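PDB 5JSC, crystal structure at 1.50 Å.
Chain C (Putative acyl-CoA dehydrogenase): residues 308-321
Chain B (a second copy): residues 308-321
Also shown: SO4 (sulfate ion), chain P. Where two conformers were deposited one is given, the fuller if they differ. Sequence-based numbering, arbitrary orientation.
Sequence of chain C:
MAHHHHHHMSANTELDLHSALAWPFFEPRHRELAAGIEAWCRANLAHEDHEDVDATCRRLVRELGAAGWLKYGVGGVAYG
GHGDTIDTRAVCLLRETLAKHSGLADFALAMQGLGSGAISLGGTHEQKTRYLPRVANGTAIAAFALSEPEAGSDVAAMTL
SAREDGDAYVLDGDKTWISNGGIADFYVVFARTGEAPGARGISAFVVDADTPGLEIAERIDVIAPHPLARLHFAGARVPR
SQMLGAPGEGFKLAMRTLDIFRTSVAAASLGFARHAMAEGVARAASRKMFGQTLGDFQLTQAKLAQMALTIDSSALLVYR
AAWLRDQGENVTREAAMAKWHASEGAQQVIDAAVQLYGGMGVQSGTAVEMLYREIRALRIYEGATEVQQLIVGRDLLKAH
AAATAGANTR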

# COMPACT_ATOMS: atom_id res chain seq x y z
N ALA C 308 -2.32 15.66 1.77
CA ALA C 308 -3.23 16.59 1.12
C ALA C 308 -4.07 15.91 0.04
O ALA C 308 -5.25 16.22 -0.13
N LEU C 309 -3.46 14.99 -0.71
CA LEU C 309 -4.20 14.24 -1.72
C LEU C 309 -5.32 13.42 -1.09
O LEU C 309 -6.47 13.43 -1.55
N THR C 310 -4.99 12.70 -0.01
CA THR C 310 -6.00 11.91 0.69
C THR C 310 -7.12 12.80 1.21
O THR C 310 -8.30 12.44 1.12
N ILE C 311 -6.77 13.98 1.74
CA ILE C 311 -7.79 14.90 2.24
C ILE C 311 -8.70 15.37 1.11
O ILE C 311 -9.93 15.41 1.27
N ASP C 312 -8.13 15.73 -0.04
CA ASP C 312 -8.98 16.23 -1.12
C ASP C 312 -9.85 15.13 -1.70
O ASP C 312 -11.03 15.35 -1.99
N SER C 313 -9.30 13.92 -1.87
CA SER C 313 -10.15 12.84 -2.37
C SER C 313 -11.24 12.50 -1.36
O SER C 313 -12.39 12.26 -1.75
N SER C 314 -10.91 12.51 -0.06
CA SER C 314 -11.93 12.28 0.96
C SER C 314 -13.00 13.36 0.91
O SER C 314 -14.20 13.06 0.92
N ALA C 315 -12.58 14.62 0.86
CA ALA C 315 -13.55 15.71 0.87
C ALA C 315 -14.46 15.65 -0.35
O ALA C 315 -15.68 15.86 -0.23
N LEU C 316 -13.90 15.37 -1.53
CA LEU C 316 -14.72 15.25 -2.73
C LEU C 316 -15.73 14.11 -2.59
O LEU C 316 -16.90 14.27 -2.96
N LEU C 317 -15.30 12.96 -2.05
CA LEU C 317 -16.24 11.86 -1.84
C LEU C 317 -17.31 12.20 -0.81
O LEU C 317 -18.49 11.84 -0.99
N VAL C 318 -16.93 12.87 0.28
CA VAL C 318 -17.91 13.27 1.30
C VAL C 318 -18.98 14.15 0.68
O VAL C 318 -20.19 13.89 0.83
N TYR C 319 -18.57 15.21 -0.01
CA TYR C 319 -19.55 16.18 -0.46
C TYR C 319 -20.21 15.79 -1.77
O TYR C 319 -21.33 16.25 -2.03
N ARG C 320 -19.62 14.88 -2.55
CA ARG C 320 -20.39 14.25 -3.62
C ARG C 320 -21.57 13.48 -3.03
O ARG C 320 -22.70 13.62 -3.49
N ALA C 321 -21.31 12.66 -2.01
CA ALA C 321 -22.39 11.89 -1.40
C ALA C 321 -23.42 12.80 -0.74
O ALA C 321 -24.63 12.57 -0.87
N ALA B 308 -13.66 0.61 -7.94
CA ALA B 308 -14.69 1.65 -8.08
C ALA B 308 -14.35 2.88 -7.24
O ALA B 308 -14.59 4.02 -7.67
N LEU B 309 -13.83 2.66 -6.03
CA LEU B 309 -13.44 3.78 -5.18
C LEU B 309 -12.32 4.60 -5.80
O LEU B 309 -12.36 5.84 -5.81
N THR B 310 -11.31 3.92 -6.35
CA THR B 310 -10.22 4.61 -7.02
C THR B 310 -10.72 5.40 -8.22
O THR B 310 -10.31 6.55 -8.45
N ILE B 311 -11.65 4.81 -8.98
CA ILE B 311 -12.19 5.50 -10.15
C ILE B 311 -12.98 6.74 -9.73
O ILE B 311 -12.81 7.82 -10.31
N ASP B 312 -13.84 6.62 -8.71
CA ASP B 312 -14.63 7.80 -8.32
C ASP B 312 -13.74 8.90 -7.75
O ASP B 312 -13.93 10.08 -8.06
N SER B 313 -12.75 8.54 -6.92
CA SER B 313 -11.87 9.57 -6.40
C SER B 313 -11.06 10.21 -7.52
O SER B 313 -10.90 11.44 -7.54
N SER B 314 -10.56 9.42 -8.47
CA SER B 314 -9.85 9.98 -9.62
C SER B 314 -10.74 10.92 -10.42
O SER B 314 -10.32 12.02 -10.79
N ALA B 315 -11.97 10.48 -10.70
CA ALA B 315 -12.87 11.30 -11.50
C ALA B 315 -13.18 12.61 -10.80
O ALA B 315 -13.19 13.68 -11.44
N LEU B 316 -13.44 12.56 -9.49
CA LEU B 316 -13.69 13.79 -8.74
C LEU B 316 -12.49 14.72 -8.78
O LEU B 316 -12.65 15.94 -8.95
N LEU B 317 -11.28 14.18 -8.65
CA LEU B 317 -10.09 15.03 -8.71
C LEU B 317 -9.88 15.62 -10.10
O LEU B 317 -9.52 16.80 -10.23
N VAL B 318 -10.10 14.82 -11.15
CA VAL B 318 -9.95 15.32 -12.52
C VAL B 318 -10.89 16.49 -12.75
O VAL B 318 -10.48 17.56 -13.21
N TYR B 319 -12.18 16.30 -12.46
CA TYR B 319 -13.14 17.32 -12.86
C TYR B 319 -13.23 18.46 -11.86
O TYR B 319 -13.64 19.56 -12.25
N ARG B 320 -12.80 18.27 -10.61
CA ARG B 320 -12.58 19.43 -9.75
C ARG B 320 -11.52 20.34 -10.37
O ARG B 320 -11.70 21.56 -10.45
N ALA B 321 -10.40 19.75 -10.79
CA ALA B 321 -9.32 20.55 -11.36
C ALA B 321 -9.75 21.21 -12.66
O ALA B 321 -9.45 22.38 -12.90

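Two copies of the same helix cross at 95°, their axes 9.2 Å apart at closest approach, and the contact repeats itself almost exactly from one chain to the other. At its centre L316(C) and L316(B) both point toward the partner and meet through their CB atoms, L316(C) CB lying 3.7 Å from L316(B) CB. Each adopts the m,t rotamer common for leucine on a helix, and these two residues are the most extensively covered in the contact. Beside them S313(C) CB approaches S313(B) CB to 4.0 Å; a side chain as small as serine lets the backbones come close, with the two S313 CA atoms 5.5 Å apart.

L317 leaves its helix sideways, yet its m,t side chain brings its end nearer the partner and enters a hole. L317(C) sits among L309(B), D312(B), S313(B) and L316(B), and L317(B) fills the equivalent hole on chain C. The branched leucine end suits such a pocket: L317(C) CD1 reaches L309(B) CD1 at 3.6 Å, while L317(C) CD2 lies 3.7 Å from L316(B) CD1. L309, in the t,p rotamer, thus forms an apolar wall of the hole.

Farther out, charge replaces hydrocarbon. R320(C) leaves its helix with chi1 t, then bends through m at chi2 and chi3, and forms a salt bridge with D312(B), NH2 of the arginine standing 2.9 Å from OD2 of the aspartate; R320(B) NH2 and D312(C) OD2 repeat it at 2.9 Å. In both, NH1 also donates to the same OD2, so the carboxylate oxygen lies at the guanidinium edge, near its plane. Arginine's long chain serves two roles, since R320(B) CB also packs 4.1 Å from L316(C) CD2.

A sulfate, probably from the crystallisation liquor, binds chain C: S313(C) OG, with chi1 in p, donates a very short 2.5 Å hydrogen bond to sulfate O1.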

# COMPACT_ATOMS: atom_id res chain seq x y z
CB ALA C 308 -2.43 17.75 0.52
CB LEU C 309 -3.24 13.34 -2.50
CG LEU C 309 -3.88 12.47 -3.59
CD1 LEU C 309 -4.57 13.35 -4.63
CD2 LEU C 309 -2.83 11.56 -4.24
CB THR C 310 -5.33 11.12 1.81
OG1 THR C 310 -4.49 10.13 1.22
CG2 THR C 310 -6.37 10.44 2.69
CB ILE C 311 -7.13 16.07 2.98
CG1 ILE C 311 -6.70 15.61 4.37
CG2 ILE C 311 -8.08 17.30 3.06
CD1 ILE C 311 -5.75 16.55 5.07
CB ASP C 312 -8.14 16.90 -2.21
CG ASP C 312 -7.85 18.35 -1.91
OD1 ASP C 312 -8.04 18.77 -0.74
OD2 ASP C 312 -7.42 19.08 -2.83
CB SER C 313 -9.31 11.61 -2.74
OG SER C 313 -8.53 11.15 -1.66
CB SER C 314 -11.29 12.23 2.35
OG SER C 314 -10.43 11.12 2.48
CB ALA C 315 -12.82 17.05 0.93
CB LEU C 316 -13.83 15.05 -3.96
CG LEU C 316 -13.11 16.34 -4.40
CD1 LEU C 316 -11.87 16.03 -5.27
CD2 LEU C 316 -14.08 17.27 -5.14
CB LEU C 317 -15.49 10.60 -1.43
CG LEU C 317 -14.64 9.95 -2.52
CD1 LEU C 317 -13.70 8.94 -1.87
CD2 LEU C 317 -15.52 9.26 -3.54
CB VAL C 318 -17.21 14.01 2.46
CG1 VAL C 318 -18.25 14.69 3.36
CG2 VAL C 318 -16.35 13.05 3.26
CB TYR C 319 -18.91 17.58 -0.47
CG TYR C 319 -18.67 17.96 0.98
CD1 TYR C 319 -19.73 18.29 1.81
CD2 TYR C 319 -17.39 17.89 1.55
CE1 TYR C 319 -19.54 18.57 3.16
CE2 TYR C 319 -17.19 18.17 2.90
CZ TYR C 319 -18.27 18.51 3.70
OH TYR C 319 -18.11 18.79 5.04
CB ARG C 320 -19.50 13.32 -4.45
CG ARG C 320 -20.21 12.64 -5.65
CD ARG C 320 -20.97 11.36 -5.27
NE ARG C 320 -20.08 10.31 -4.78
CZ ARG C 320 -19.53 9.38 -5.56
NH1 ARG C 320 -19.79 9.35 -6.86
NH2 ARG C 320 -18.72 8.47 -5.04
CB ALA C 321 -21.82 10.91 -0.37
CB ALA B 308 -16.05 1.09 -7.67
CB LEU B 309 -13.03 3.26 -3.80
CG LEU B 309 -12.38 4.25 -2.86
CD1 LEU B 309 -13.35 5.39 -2.56
CD2 LEU B 309 -11.95 3.57 -1.56
CB THR B 310 -9.15 3.60 -7.43
OG1 THR B 310 -8.53 3.09 -6.25
CG2 THR B 310 -8.10 4.24 -8.30
CB ILE B 311 -13.03 4.53 -10.99
CG1 ILE B 311 -12.09 3.63 -11.78
CG2 ILE B 311 -14.00 5.28 -11.93
CD1 ILE B 311 -12.76 2.45 -12.42
CB ASP B 312 -15.72 7.44 -7.31
CG ASP B 312 -16.99 6.91 -7.97
OD1 ASP B 312 -16.97 6.63 -9.19
OD2 ASP B 312 -18.01 6.75 -7.25
CB SER B 313 -10.97 9.00 -5.31
OG SER B 313 -10.25 7.89 -5.77
CB SER B 314 -9.32 8.87 -10.53
OG SER B 314 -8.33 8.09 -9.88
CB ALA B 315 -14.17 10.54 -11.80
CB LEU B 316 -14.10 13.46 -7.30
CG LEU B 316 -15.52 12.90 -7.19
CD1 LEU B 316 -15.67 12.10 -5.90
CD2 LEU B 316 -16.57 14.02 -7.25
CB LEU B 317 -8.85 14.23 -8.28
CG LEU B 317 -8.77 13.86 -6.80
CD1 LEU B 317 -7.76 12.72 -6.61
CD2 LEU B 317 -8.40 15.07 -5.96
CB VAL B 318 -10.21 14.19 -13.54
CG1 VAL B 318 -10.35 14.77 -14.96
CG2 VAL B 318 -9.11 13.12 -13.49
CB TYR B 319 -14.49 16.65 -13.17
CG TYR B 319 -14.31 15.85 -14.43
CD1 TYR B 319 -14.20 16.49 -15.67
CD2 TYR B 319 -14.12 14.47 -14.40
CE1 TYR B 319 -13.97 15.78 -16.83
CE2 TYR B 319 -13.88 13.75 -15.56
CZ TYR B 319 -13.81 14.42 -16.78
OH TYR B 319 -13.57 13.72 -17.94
CB ARG B 320 -12.16 19.00 -8.34
CG ARG B 320 -11.93 20.16 -7.35
CD ARG B 320 -10.50 20.75 -7.39
NE ARG B 320 -9.46 19.77 -7.03
CZ ARG B 320 -8.95 19.62 -5.81
NH1 ARG B 320 -9.35 20.38 -4.79
NH2 ARG B 320 -8.03 18.69 -5.59
CB ALA B 321 -8.09 19.67 -11.58
S SO4 P . -5.85 8.76 -1.94
O1 SO4 P . -6.39 10.08 -2.27
O2 SO4 P . -6.67 7.73 -2.57
O3 SO4 P . -5.88 8.57 -0.48
O4 SO4 P . -4.49 8.67 -2.47